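Long-range contacts in branched-chain alpha-ketoacid decarboxylase (Lactococcus lactis, PDB 2VBF), which probably decarboxylates branched-chain and aromatic alpha-keto acids to the corresponding aldehydes, with thiamine diphosphate and a magnesium ion as cofactors: residues G39-F44 with M78-Y82; T154-T158 with R171-Q175; A385-L389 with F528-K533; Y50-L55 with L92-G96; Q250-E254 with S349-L353. One frame throughout, in Å; residues are numbered along the deposited sequence. Where two conformers were deposited one is given.

Contact 1: G39-F44 with M78-Y82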
# COMPACT_ATOMS: atom_id res chain seq x y z
N GLY A 39 8.91 -23.97 9.44
CA GLY A 39 7.75 -23.99 10.32
C GLY A 39 6.54 -23.24 9.79
O GLY A 39 5.55 -23.07 10.52
N ILE A 40 6.61 -22.78 8.54
CA ILE A 40 5.52 -22.05 7.91
C ILE A 40 4.45 -23.04 7.45
O ILE A 40 4.72 -23.98 6.70
CB ILE A 40 6.01 -21.18 6.71
CG1 ILE A 40 7.07 -20.16 7.19
CG2 ILE A 40 4.84 -20.42 6.06
CD1 ILE A 40 7.87 -19.51 6.05
N GLU A 41 3.22 -22.80 7.92
CA GLU A 41 2.07 -23.67 7.62
C GLU A 41 0.97 -22.95 6.84
O GLU A 41 -0.04 -23.55 6.45
CB GLU A 41 1.53 -24.22 8.93
CG GLU A 41 2.53 -25.17 9.63
CD GLU A 41 2.13 -25.53 11.05
OE1 GLU A 41 1.02 -25.18 11.51
OE2 GLU A 41 2.94 -26.17 11.74
N GLU A 42 1.17 -21.65 6.60
CA GLU A 42 0.20 -20.80 5.93
C GLU A 42 0.97 -19.78 5.11
O GLU A 42 1.97 -19.27 5.59
CB GLU A 42 -0.68 -20.05 6.95
CG GLU A 42 -1.83 -20.86 7.56
CD GLU A 42 -1.46 -21.67 8.79
OE1 GLU A 42 -0.40 -21.46 9.42
OE2 GLU A 42 -2.28 -22.53 9.17
N ILE A 43 0.51 -19.49 3.89
CA ILE A 43 1.11 -18.46 3.04
C ILE A 43 0.04 -17.44 2.70
O ILE A 43 -1.07 -17.79 2.27
CB ILE A 43 1.72 -19.04 1.74
CG1 ILE A 43 2.83 -20.03 2.11
CG2 ILE A 43 2.24 -17.94 0.81
CD1 ILE A 43 3.58 -20.64 0.93
N PHE A 44 0.39 -16.17 2.89
CA PHE A 44 -0.53 -15.06 2.61
C PHE A 44 -0.27 -14.46 1.23
O PHE A 44 0.67 -14.85 0.54
CB PHE A 44 -0.43 -14.03 3.71
CG PHE A 44 -0.69 -14.61 5.08
CD1 PHE A 44 -1.99 -14.88 5.49
CD2 PHE A 44 0.35 -14.94 5.92
CE1 PHE A 44 -2.24 -15.44 6.74
CE2 PHE A 44 0.12 -15.50 7.18
CZ PHE A 44 -1.18 -15.75 7.58
N MET A 78 0.13 -8.94 7.63
CA MET A 78 -0.33 -10.21 8.18
C MET A 78 0.82 -11.19 8.35
O MET A 78 0.92 -11.84 9.39
CB MET A 78 -1.42 -10.82 7.30
CG MET A 78 -2.15 -11.99 7.97
SD MET A 78 -3.74 -12.43 7.20
CE MET A 78 -4.68 -10.94 7.51
N ALA A 79 1.66 -11.28 7.32
CA ALA A 79 2.87 -12.12 7.37
C ALA A 79 3.81 -11.70 8.51
O ALA A 79 4.38 -12.54 9.21
CB ALA A 79 3.58 -12.09 6.02
N ASP A 80 3.96 -10.39 8.72
CA ASP A 80 4.75 -9.86 9.82
C ASP A 80 4.20 -10.34 11.19
O ASP A 80 4.93 -10.92 11.98
CB ASP A 80 4.82 -8.33 9.70
CG ASP A 80 5.67 -7.67 10.76
OD1 ASP A 80 5.41 -7.86 11.96
OD2 ASP A 80 6.54 -6.86 10.36
N GLY A 81 2.91 -10.14 11.45
CA GLY A 81 2.29 -10.66 12.66
C GLY A 81 2.46 -12.16 12.85
O GLY A 81 2.77 -12.64 13.94
N TYR A 82 2.27 -12.91 11.77
CA TYR A 82 2.48 -14.36 11.80
C TYR A 82 3.92 -14.68 12.19
O TYR A 82 4.16 -15.57 13.02
CB TYR A 82 2.16 -14.93 10.44
CG TYR A 82 2.15 -16.44 10.28
CD1 TYR A 82 0.98 -17.17 10.36
CD2 TYR A 82 3.32 -17.12 9.96
CE1 TYR A 82 0.95 -18.55 10.16
CE2 TYR A 82 3.31 -18.50 9.76
CZ TYR A 82 2.13 -19.22 9.86
OH TYR A 82 2.12 -20.60 9.64

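Contact 2: T154-T158 with R171-Q175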
# COMPACT_ATOMS: atom_id res chain seq x y z
N THR A 154 15.65 -5.45 2.64
CA THR A 154 15.81 -6.90 2.63
C THR A 154 17.24 -7.30 2.99
O THR A 154 18.19 -6.61 2.64
CB THR A 154 15.46 -7.50 1.24
OG1 THR A 154 16.18 -6.80 0.22
CG2 THR A 154 13.93 -7.43 0.93
N ALA A 155 17.39 -8.40 3.72
CA ALA A 155 18.72 -8.92 4.06
C ALA A 155 19.35 -9.64 2.87
O ALA A 155 20.58 -9.72 2.76
CB ALA A 155 18.62 -9.86 5.22
N ALA A 156 18.51 -10.20 2.02
CA ALA A 156 18.96 -10.90 0.83
C ALA A 156 17.83 -10.93 -0.19
O ALA A 156 16.65 -10.86 0.18
CB ALA A 156 19.39 -12.33 1.18
N ARG A 157 18.20 -11.04 -1.46
CA ARG A 157 17.24 -11.06 -2.55
C ARG A 157 17.77 -11.86 -3.72
O ARG A 157 18.99 -11.91 -3.93
CB ARG A 157 16.92 -9.63 -2.98
CG ARG A 157 18.04 -8.87 -3.65
CD ARG A 157 17.93 -7.38 -3.39
NE ARG A 157 18.13 -7.15 -1.97
CZ ARG A 157 19.32 -7.13 -1.36
NH1 ARG A 157 20.46 -7.27 -2.03
NH2 ARG A 157 19.36 -6.94 -0.06
N THR A 158 16.87 -12.49 -4.47
CA THR A 158 17.28 -13.30 -5.62
C THR A 158 16.25 -13.28 -6.75
O THR A 158 15.05 -13.25 -6.50
CB THR A 158 17.56 -14.77 -5.20
OG1 THR A 158 18.08 -15.52 -6.32
CG2 THR A 158 16.30 -15.46 -4.69
N ARG A 171 20.38 -20.01 -0.20
CA ARG A 171 21.19 -18.86 0.18
C ARG A 171 20.33 -17.83 0.90
O ARG A 171 20.69 -17.38 1.98
CB ARG A 171 21.84 -18.20 -1.03
CG ARG A 171 22.68 -16.95 -0.67
CD ARG A 171 23.32 -16.31 -1.87
NE ARG A 171 22.38 -15.71 -2.82
CZ ARG A 171 21.78 -14.54 -2.65
NH1 ARG A 171 21.97 -13.83 -1.54
NH2 ARG A 171 20.98 -14.08 -3.59
N VAL A 172 19.21 -17.47 0.31
CA VAL A 172 18.40 -16.39 0.89
C VAL A 172 17.70 -16.86 2.18
O VAL A 172 17.64 -16.10 3.14
CB VAL A 172 17.40 -15.78 -0.14
CG1 VAL A 172 18.13 -15.35 -1.42
CG2 VAL A 172 16.26 -16.75 -0.45
N LEU A 173 17.21 -18.10 2.23
CA LEU A 173 16.57 -18.60 3.43
C LEU A 173 17.57 -18.86 4.56
O LEU A 173 17.24 -18.75 5.73
CB LEU A 173 15.74 -19.86 3.14
CG LEU A 173 14.58 -19.66 2.15
CD1 LEU A 173 13.83 -20.96 1.93
CD2 LEU A 173 13.61 -18.58 2.63
N SER A 174 18.80 -19.22 4.19
CA SER A 174 19.88 -19.32 5.18
C SER A 174 20.15 -17.94 5.78
O SER A 174 20.35 -17.83 7.00
CB SER A 174 21.15 -19.90 4.55
OG SER A 174 20.96 -21.28 4.26
N GLN A 175 20.11 -16.89 4.95
CA GLN A 175 20.22 -15.51 5.45
C GLN A 175 19.04 -15.14 6.34
O GLN A 175 19.21 -14.47 7.35
CB GLN A 175 20.38 -14.51 4.31
CG GLN A 175 20.96 -13.16 4.73
CD GLN A 175 22.43 -13.22 5.17
OE1 GLN A 175 23.09 -14.29 5.14
NE2 GLN A 175 22.96 -12.07 5.55
O HOH W 1 21.17 -10.94 -1.75

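Contact 3: A385-L389 with F528-K533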
# COMPACT_ATOMS: atom_id res chain seq x y z
N ALA A 385 -8.83 -1.50 33.29
CA ALA A 385 -9.76 -2.60 33.06
C ALA A 385 -9.15 -3.72 32.23
O ALA A 385 -9.30 -4.90 32.57
CB ALA A 385 -11.03 -2.08 32.40
N VAL A 386 -8.47 -3.37 31.14
CA VAL A 386 -7.83 -4.38 30.28
C VAL A 386 -6.76 -5.15 31.06
O VAL A 386 -6.68 -6.38 30.96
CB VAL A 386 -7.23 -3.76 28.98
CG1 VAL A 386 -6.43 -4.81 28.22
CG2 VAL A 386 -8.34 -3.20 28.09
N GLU A 387 -5.98 -4.44 31.87
CA GLU A 387 -4.93 -5.06 32.68
C GLU A 387 -5.50 -6.09 33.63
O GLU A 387 -4.98 -7.20 33.73
CB GLU A 387 -4.16 -4.01 33.49
CG GLU A 387 -3.02 -4.60 34.32
CD GLU A 387 -2.16 -3.55 34.96
OE1 GLU A 387 -2.71 -2.73 35.72
OE2 GLU A 387 -0.94 -3.54 34.72
N SER A 388 -6.57 -5.72 34.32
CA SER A 388 -7.26 -6.61 35.26
C SER A 388 -7.88 -7.81 34.55
O SER A 388 -7.69 -8.96 34.96
CB SER A 388 -8.34 -5.83 36.02
OG SER A 388 -8.76 -6.52 37.19
N LEU A 389 -8.59 -7.55 33.46
CA LEU A 389 -9.41 -8.57 32.80
C LEU A 389 -8.68 -9.41 31.76
O LEU A 389 -9.26 -10.38 31.27
CB LEU A 389 -10.64 -7.93 32.16
CG LEU A 389 -11.65 -7.35 33.15
CD1 LEU A 389 -12.66 -6.50 32.41
CD2 LEU A 389 -12.32 -8.48 33.94
N PHE A 528 -18.31 -2.16 29.34
CA PHE A 528 -17.00 -2.71 28.94
C PHE A 528 -16.69 -4.03 29.65
O PHE A 528 -16.35 -5.02 29.01
CB PHE A 528 -15.87 -1.73 29.19
CG PHE A 528 -14.54 -2.28 28.77
CD1 PHE A 528 -14.17 -2.29 27.43
CD2 PHE A 528 -13.68 -2.85 29.70
CE1 PHE A 528 -12.96 -2.84 27.03
CE2 PHE A 528 -12.46 -3.38 29.31
CZ PHE A 528 -12.11 -3.37 27.97
N VAL A 529 -16.85 -4.04 30.97
CA VAL A 529 -16.63 -5.25 31.76
C VAL A 529 -17.57 -6.38 31.34
O VAL A 529 -17.12 -7.52 31.18
CB VAL A 529 -16.75 -4.96 33.28
CG1 VAL A 529 -16.78 -6.26 34.08
CG2 VAL A 529 -15.60 -4.09 33.73
N SER A 530 -18.85 -6.08 31.11
CA SER A 530 -19.83 -7.09 30.69
C SER A 530 -19.43 -7.74 29.36
O SER A 530 -19.37 -8.96 29.26
CB SER A 530 -21.24 -6.47 30.56
OG SER A 530 -22.20 -7.42 30.08
N VAL A 531 -19.13 -6.91 28.37
CA VAL A 531 -18.78 -7.40 27.04
C VAL A 531 -17.42 -8.11 27.03
O VAL A 531 -17.25 -9.12 26.36
CB VAL A 531 -18.76 -6.27 25.99
CG1 VAL A 531 -18.29 -6.80 24.66
CG2 VAL A 531 -20.16 -5.64 25.86
N MET A 532 -16.45 -7.58 27.77
CA MET A 532 -15.14 -8.23 27.86
C MET A 532 -15.26 -9.64 28.43
O MET A 532 -14.66 -10.57 27.89
CB MET A 532 -14.19 -7.40 28.71
CG MET A 532 -12.93 -8.13 29.10
SD MET A 532 -11.83 -8.43 27.72
CE MET A 532 -10.79 -7.00 27.99
N LYS A 533 -16.01 -9.80 29.51
CA LYS A 533 -16.18 -11.11 30.14
C LYS A 533 -16.94 -12.07 29.22
O LYS A 533 -16.59 -13.25 29.11
CB LYS A 533 -16.95 -10.96 31.46
CG LYS A 533 -16.15 -10.28 32.55
CD LYS A 533 -16.99 -10.18 33.81
CE LYS A 533 -16.14 -9.81 35.01
NZ LYS A 533 -16.96 -9.74 36.27

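Contact 4: Y50-L55 with L92-G96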
# COMPACT_ATOMS: atom_id res chain seq x y z
N TYR A 50 1.07 -13.85 -13.02
CA TYR A 50 2.48 -14.23 -12.89
C TYR A 50 2.75 -15.17 -11.70
O TYR A 50 3.90 -15.58 -11.50
CB TYR A 50 3.35 -12.98 -12.75
CG TYR A 50 3.28 -11.99 -13.91
CD1 TYR A 50 3.19 -12.42 -15.23
CD2 TYR A 50 3.32 -10.60 -13.68
CE1 TYR A 50 3.15 -11.51 -16.29
CE2 TYR A 50 3.26 -9.70 -14.72
CZ TYR A 50 3.18 -10.16 -16.03
OH TYR A 50 3.15 -9.25 -17.07
N ASN A 51 1.74 -15.51 -10.90
CA ASN A 51 1.95 -16.48 -9.81
C ASN A 51 0.94 -17.63 -9.68
O ASN A 51 1.01 -18.38 -8.72
CB ASN A 51 2.15 -15.75 -8.47
CG ASN A 51 0.89 -15.10 -7.94
OD1 ASN A 51 -0.22 -15.57 -8.19
ND2 ASN A 51 1.05 -14.05 -7.14
N LEU A 52 0.03 -17.77 -10.65
CA LEU A 52 -1.07 -18.73 -10.50
C LEU A 52 -0.59 -20.18 -10.53
O LEU A 52 -1.11 -21.00 -9.79
CB LEU A 52 -2.15 -18.50 -11.56
CG LEU A 52 -2.86 -17.14 -11.50
CD1 LEU A 52 -3.94 -17.06 -12.59
CD2 LEU A 52 -3.47 -16.83 -10.14
N GLN A 53 0.39 -20.49 -11.37
CA GLN A 53 0.92 -21.86 -11.47
C GLN A 53 1.57 -22.27 -10.15
O GLN A 53 1.37 -23.39 -9.66
CB GLN A 53 1.90 -21.96 -12.65
CG GLN A 53 1.27 -21.94 -14.06
CD GLN A 53 0.77 -20.56 -14.49
OE1 GLN A 53 0.08 -19.89 -13.74
NE2 GLN A 53 1.12 -20.15 -15.70
N PHE A 54 2.36 -21.37 -9.56
CA PHE A 54 2.96 -21.63 -8.25
C PHE A 54 1.86 -21.74 -7.19
O PHE A 54 1.94 -22.58 -6.30
CB PHE A 54 3.98 -20.54 -7.90
CG PHE A 54 4.61 -20.71 -6.53
CD1 PHE A 54 5.32 -21.86 -6.21
CD2 PHE A 54 4.49 -19.71 -5.57
CE1 PHE A 54 5.89 -22.01 -4.97
CE2 PHE A 54 5.05 -19.86 -4.33
CZ PHE A 54 5.76 -21.01 -4.01
N LEU A 55 0.83 -20.90 -7.28
CA LEU A 55 -0.32 -20.99 -6.38
C LEU A 55 -0.95 -22.39 -6.39
O LEU A 55 -1.27 -22.92 -5.32
CB LEU A 55 -1.39 -19.93 -6.69
CG LEU A 55 -1.48 -18.78 -5.69
CD1 LEU A 55 -2.43 -17.70 -6.20
CD2 LEU A 55 -1.89 -19.28 -4.32
N LEU A 92 3.01 -14.13 -0.83
CA LEU A 92 3.18 -14.22 -2.26
C LEU A 92 2.50 -13.04 -2.94
O LEU A 92 1.31 -12.77 -2.68
CB LEU A 92 2.53 -15.52 -2.76
CG LEU A 92 2.49 -15.78 -4.27
CD1 LEU A 92 3.89 -15.89 -4.88
CD2 LEU A 92 1.64 -17.03 -4.59
N THR A 93 3.22 -12.36 -3.83
CA THR A 93 2.64 -11.25 -4.59
C THR A 93 2.95 -11.43 -6.06
O THR A 93 3.69 -12.34 -6.44
CB THR A 93 3.19 -9.89 -4.11
OG1 THR A 93 4.61 -9.86 -4.30
CG2 THR A 93 2.86 -9.67 -2.64
N THR A 94 2.39 -10.55 -6.88
CA THR A 94 2.69 -10.52 -8.30
C THR A 94 3.64 -9.34 -8.59
O THR A 94 3.64 -8.32 -7.91
CB THR A 94 1.40 -10.47 -9.11
OG1 THR A 94 1.64 -10.88 -10.46
CG2 THR A 94 0.78 -9.08 -9.04
N PHE A 95 4.48 -9.54 -9.60
CA PHE A 95 5.46 -8.58 -10.09
C PHE A 95 4.93 -7.14 -10.18
O PHE A 95 3.82 -6.91 -10.66
CB PHE A 95 5.90 -9.02 -11.49
CG PHE A 95 7.09 -8.30 -12.01
CD1 PHE A 95 8.35 -8.61 -11.54
CD2 PHE A 95 6.97 -7.32 -12.98
CE1 PHE A 95 9.46 -7.96 -12.01
CE2 PHE A 95 8.09 -6.65 -13.46
CZ PHE A 95 9.33 -6.98 -12.97
N GLY A 96 5.74 -6.19 -9.70
CA GLY A 96 5.43 -4.77 -9.80
C GLY A 96 4.31 -4.31 -8.88
O GLY A 96 4.55 -3.77 -7.80

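Contact 5: Q250-E254 with S349-L353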
# COMPACT_ATOMS: atom_id res chain seq x y z
N GLN A 250 13.39 -18.38 31.10
CA GLN A 250 13.97 -19.46 31.92
C GLN A 250 15.23 -18.99 32.63
O GLN A 250 15.41 -19.25 33.82
CB GLN A 250 14.29 -20.70 31.06
CG GLN A 250 14.69 -21.95 31.87
CD GLN A 250 14.90 -23.18 31.00
OE1 GLN A 250 15.83 -23.24 30.20
NE2 GLN A 250 14.04 -24.18 31.16
N PHE A 251 16.11 -18.30 31.91
CA PHE A 251 17.33 -17.73 32.51
C PHE A 251 17.03 -16.79 33.68
O PHE A 251 17.59 -16.93 34.78
CB PHE A 251 18.14 -16.99 31.44
CG PHE A 251 19.35 -16.26 31.99
CD1 PHE A 251 20.38 -16.96 32.60
CD2 PHE A 251 19.45 -14.88 31.88
CE1 PHE A 251 21.50 -16.31 33.10
CE2 PHE A 251 20.57 -14.21 32.38
CZ PHE A 251 21.59 -14.93 32.99
N VAL A 252 16.11 -15.86 33.46
CA VAL A 252 15.73 -14.89 34.50
C VAL A 252 15.04 -15.59 35.68
O VAL A 252 15.26 -15.22 36.83
CB VAL A 252 14.81 -13.77 33.91
CG1 VAL A 252 14.21 -12.91 35.00
CG2 VAL A 252 15.61 -12.94 32.91
N SER A 253 14.21 -16.59 35.37
CA SER A 253 13.51 -17.37 36.38
C SER A 253 14.51 -18.04 37.33
O SER A 253 14.38 -17.96 38.55
CB SER A 253 12.65 -18.43 35.68
OG SER A 253 11.90 -19.18 36.61
N GLU A 254 15.49 -18.72 36.74
CA GLU A 254 16.45 -19.53 37.50
C GLU A 254 17.38 -18.65 38.36
O GLU A 254 17.71 -19.01 39.49
CB GLU A 254 17.25 -20.44 36.55
CG GLU A 254 16.39 -21.54 35.90
CD GLU A 254 17.07 -22.34 34.78
OE1 GLU A 254 18.13 -21.91 34.29
OE2 GLU A 254 16.53 -23.40 34.38
N SER A 349 23.28 -19.72 25.43
CA SER A 349 24.31 -20.26 26.32
C SER A 349 24.23 -19.66 27.73
O SER A 349 25.02 -20.01 28.61
CB SER A 349 25.71 -20.03 25.73
OG SER A 349 26.00 -18.64 25.62
N LEU A 350 23.27 -18.75 27.96
CA LEU A 350 23.14 -18.10 29.26
C LEU A 350 22.79 -19.09 30.38
O LEU A 350 23.23 -18.92 31.51
CB LEU A 350 22.11 -16.97 29.22
CG LEU A 350 22.55 -15.69 28.49
CD1 LEU A 350 21.38 -14.70 28.45
CD2 LEU A 350 23.78 -15.05 29.15
N SER A 351 21.99 -20.12 30.07
CA SER A 351 21.63 -21.11 31.09
C SER A 351 22.68 -22.23 31.27
O SER A 351 22.49 -23.13 32.07
CB SER A 351 20.21 -21.67 30.85
OG SER A 351 19.22 -20.82 31.43
N GLU A 352 23.79 -22.16 30.52
CA GLU A 352 25.01 -22.89 30.88
C GLU A 352 25.65 -22.26 32.13
O GLU A 352 26.48 -22.90 32.79
CB GLU A 352 26.06 -22.84 29.77
CG GLU A 352 25.81 -23.69 28.53
CD GLU A 352 26.87 -23.47 27.45
OE1 GLU A 352 28.01 -23.05 27.80
OE2 GLU A 352 26.58 -23.70 26.25
N LEU A 353 25.33 -21.00 32.40
CA LEU A 353 25.92 -20.28 33.52
C LEU A 353 25.22 -20.73 34.79
O LEU A 353 23.99 -20.69 34.89
CB LEU A 353 25.80 -18.76 33.36
CG LEU A 353 26.39 -18.15 32.09
CD1 LEU A 353 26.27 -16.64 32.14
CD2 LEU A 353 27.85 -18.55 31.88

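Contact 1: G39-F44 with M78-Y82
Tyr82 and Phe44 meet edge-to-face: the edge of the Phe44 ring points at the face of Tyr82 in an offset arrangement, with centroids 5.5 Å apart and planes at 75°. The nearest carbons are Phe44 CE2 and Tyr82 CD1, at 3.7 Å. A chi1 of -173° swings the Tyr82 ring from helix 72-86 to the start of strand 42-45 and brings its hydroxyl to the loop before it. There the phenol is gripped at its ring edge by two groups. The backbone N of Glu41 donates to Tyr82 OH over 3.0 Å with an angle of 160° at the hydrogen, and Tyr82 OH donates to Glu42 OE1 at 2.7 Å. The Glu42 side chain crosses the tyrosine at about a right angle.

The other end of the contact belongs to Met78. Its CG sits over one face of the Phe44 ring, a CH-pi contact 3.8 Å from the centroid, while SD comes in obliquely at 4.0 Å from that centroid, a Met-aromatic contact. Ala79 fills in beside Phe44 CD2. Farther out, helix 430-440 packs Ile439 on Glu42 and Phe44, Leu435 on Met78 and Ala440 on Tyr82, and Glu41 turns its carboxylate to Lys86.

Helix and strand of the N-terminal cofactor-binding domain are thus joined by aromatic and sulfur packing at one end and a relayed polar link at the other. Because Tyr82 OH both accepts and donates, the buried phenol is satisfied by backbone and carboxylate, which should fix its hydroxyl's direction and favour a charged Glu42, while the Phe44 edge limits the ring's turn.

Contact 2: T154-T158 with R171-Q175
Ala156 CB presses into the surface of helix 165-179, 3.9 Å from Gln175 CB and 4.2 Å from Val172 CG1, and this is the close-packed part of the contact. Two residues on, Thr158 CG2 meets Val172 CG1 at 3.7 Å, the two side chains crossing at about a right angle. At the other end Ala155 CB rests against Gln175 CG.

The outer side is polar and wetter. Arg171, its chain bent at chi3 (66°), folds its guanidinium back so that NH2 donates to Arg157 O over 3.0 Å. The carbonyl oxygen lies in the guanidinium plane, yet the donor stands above the carbonyl plane. A water takes a hydrogen bond from Arg171 NH1 and another from Arg157 N, each 3.0 Å long, continuing the link around the strand. Glu168 holds Arg171 NH2 in a salt bridge and also accepts from Thr158 OG1. A methionine in place of Arg171 would probably leave the Arg157 carbonyl and the water without this donor and Glu168 without its positive mate.

The CB of Arg157 is directed away from the helix, and its guanidinium grips Thr154 OG1 with both NE and NH2. The contact belongs to the beta-alpha-beta unit of strand 156-159, helix 165-179 and strand 183-188: the helix runs nearly antiparallel to strand 156-159, an outermost strand of a six-stranded parallel sheet, and Val172 reaches Ile185 in the neighbouring strand.

Contact 3: A385-L389 with F528-K533
Leu389 turns CG anti to its carbonyl carbon (chi1 -67°) and Met532 turns its own CG anti to the backbone N (chi1 167°), which carries the two side chains into the same gap, where they run alongside one another, pointing opposite ways. The result is a knob-into-hole contact between two helices of the C-terminal alpha/beta domain, which contributes Thr402 and other residues to the thiamine diphosphate site. The helix segments run roughly in the same direction, with 36° between them and 11.2 Å between their axes at closest approach.

Leu389 is the knob, and Phe528, Val529, Met532 and Lys533 form the hole. Its CD1 branch does most of the touching: it lies 3.7 Å from Met532 CG and 4.0 Å from Val529 CG2, while the Phe528 ring is more distant. The CD2 branch turns outward to the aliphatic part of Lys533. A full helical turn earlier the fit is made by smaller groups. Ala385 CB approaches Phe528 CE2 to 3.6 Å, coming in obliquely to the ring, and Val386 crosses the same side chain at about a right angle.

No hydrogen bond passes between the two segments, so the hold is apolar throughout. Phe528 carries it on into the sheet, reaching Val522 and Leu547 on two strands and meeting the ring of Phe475, while Phe370 of a loop packs on Ala385 and Val529. At the solvent side the extended Lys533 lays its CE 4.2 Å from Leu389 CD2, and at the inner side Val386 CG2 stands 3.8 Å from Phe528 CZ.

Contact 4: Y50-L55 with L92-G96
Leu92 is the bump of this contact, and the hollow that takes it is made by Asn51, Phe54 and Leu55, where the loop after strand 42-45 turns into helix 52-60. This is the parallel alpha/beta fold of the N-terminal cofactor-binding domain, seen near the C-terminal end of strand 89-94. The leucine's two methyl branches part: Leu92 CD1 comes to the edge of the Phe54 ring, 3.9 Å from Phe54 CD2, and Leu92 CD2 fits against Leu55 CG at 3.7 Å. Between them Leu92 CG lies over the amide face of Asn51, 3.6 Å from Asn51 ND2.

Asn51 CG sits between its own backbone N and carbonyl carbon (chi1 70°), which tips the amide over the strand. Its ND2 makes a weak hydrogen bond to Thr93 O and another weak one to Val46 O, while OD1 accepts from Gly48 N; the amide thus ties the loop of the cofactor pocket to the neighbouring strand.

Tyr50 makes the second fit. Thr94 OG1 nestles against its CB at 3.5 Å; the side chain of Thr94 is itself about 4 Å from a bound thiamine diphosphate. The second subunit closes over the outside, Tyr495 of that chain packing on Leu52 and Leu55. Beyond Thr94, Phe95 CB butts against Tyr50 CD2 at 3.7 Å.

Contact 5: Q250-E254 with S349-L353
The ring of Phe251 has Leu350 over one face and Ser351 at its edge. Leu350 CB stands 3.9 Å from the ring centroid and 15° off the normal, a CH-pi contact displaced toward the rim, and Leu350 CD1 covers the same face farther along, 3.9 Å from Phe251 CD2. Leu350 O, on that side too but past the rim, comes within 3.5 Å of Phe251 CE1. Ser351 OG lies near the ring plane, by the base of the side chain, 4.0 Å from Phe251 CB.

The second flat group is the carboxylate of Glu254, one helical turn on from Gln250. Its chain is extended beyond CG, which carries OE1 to 3.2 Å from Ser351 OG at the solvent-facing side of the contact.

Phe251 points from helix 245-255 toward the short 3-10 turn 350-352, which follows helix 343-348, and a chi1 of 174° lays its ring against Leu350. Helix 212-227 closes in on both partners, with Leu225 on Phe251 and Leu218 on Leu350. An alanine at Phe251 is likely to open a gap beneath Leu350 and rob its CB and CD1 of the ring they lie on.

The contact thus joins a helix of the central domain to the start of the loop leading on to helix 379-389. Its chemistry is mixed: the buried Phe251-Leu350 overlap is apolar and without directional bonds, so the fit there rests on shape, while the serine and glutamate meet on the solvent side.

From the N terminus, contact 1 opens at residues 39-44 and contact 4 at 50-55; contact 1 closes at 78-82 before contact 4 closes at 92-96, so the two loops cross. They also touch, Phe44 O lying 2.8 Å from Leu92 N, a probable hydrogen bond between neighbouring strands. Contact 2 then closes a short loop at the far edge of the same sheet, its centre about 17 Å from that of contact 1. Contact 5 spans much of the central domain, and contact 3 joins two helices of the C-terminal domain across 138 intervening residues. Contacts 2, 5 and 3 follow in series, without nesting.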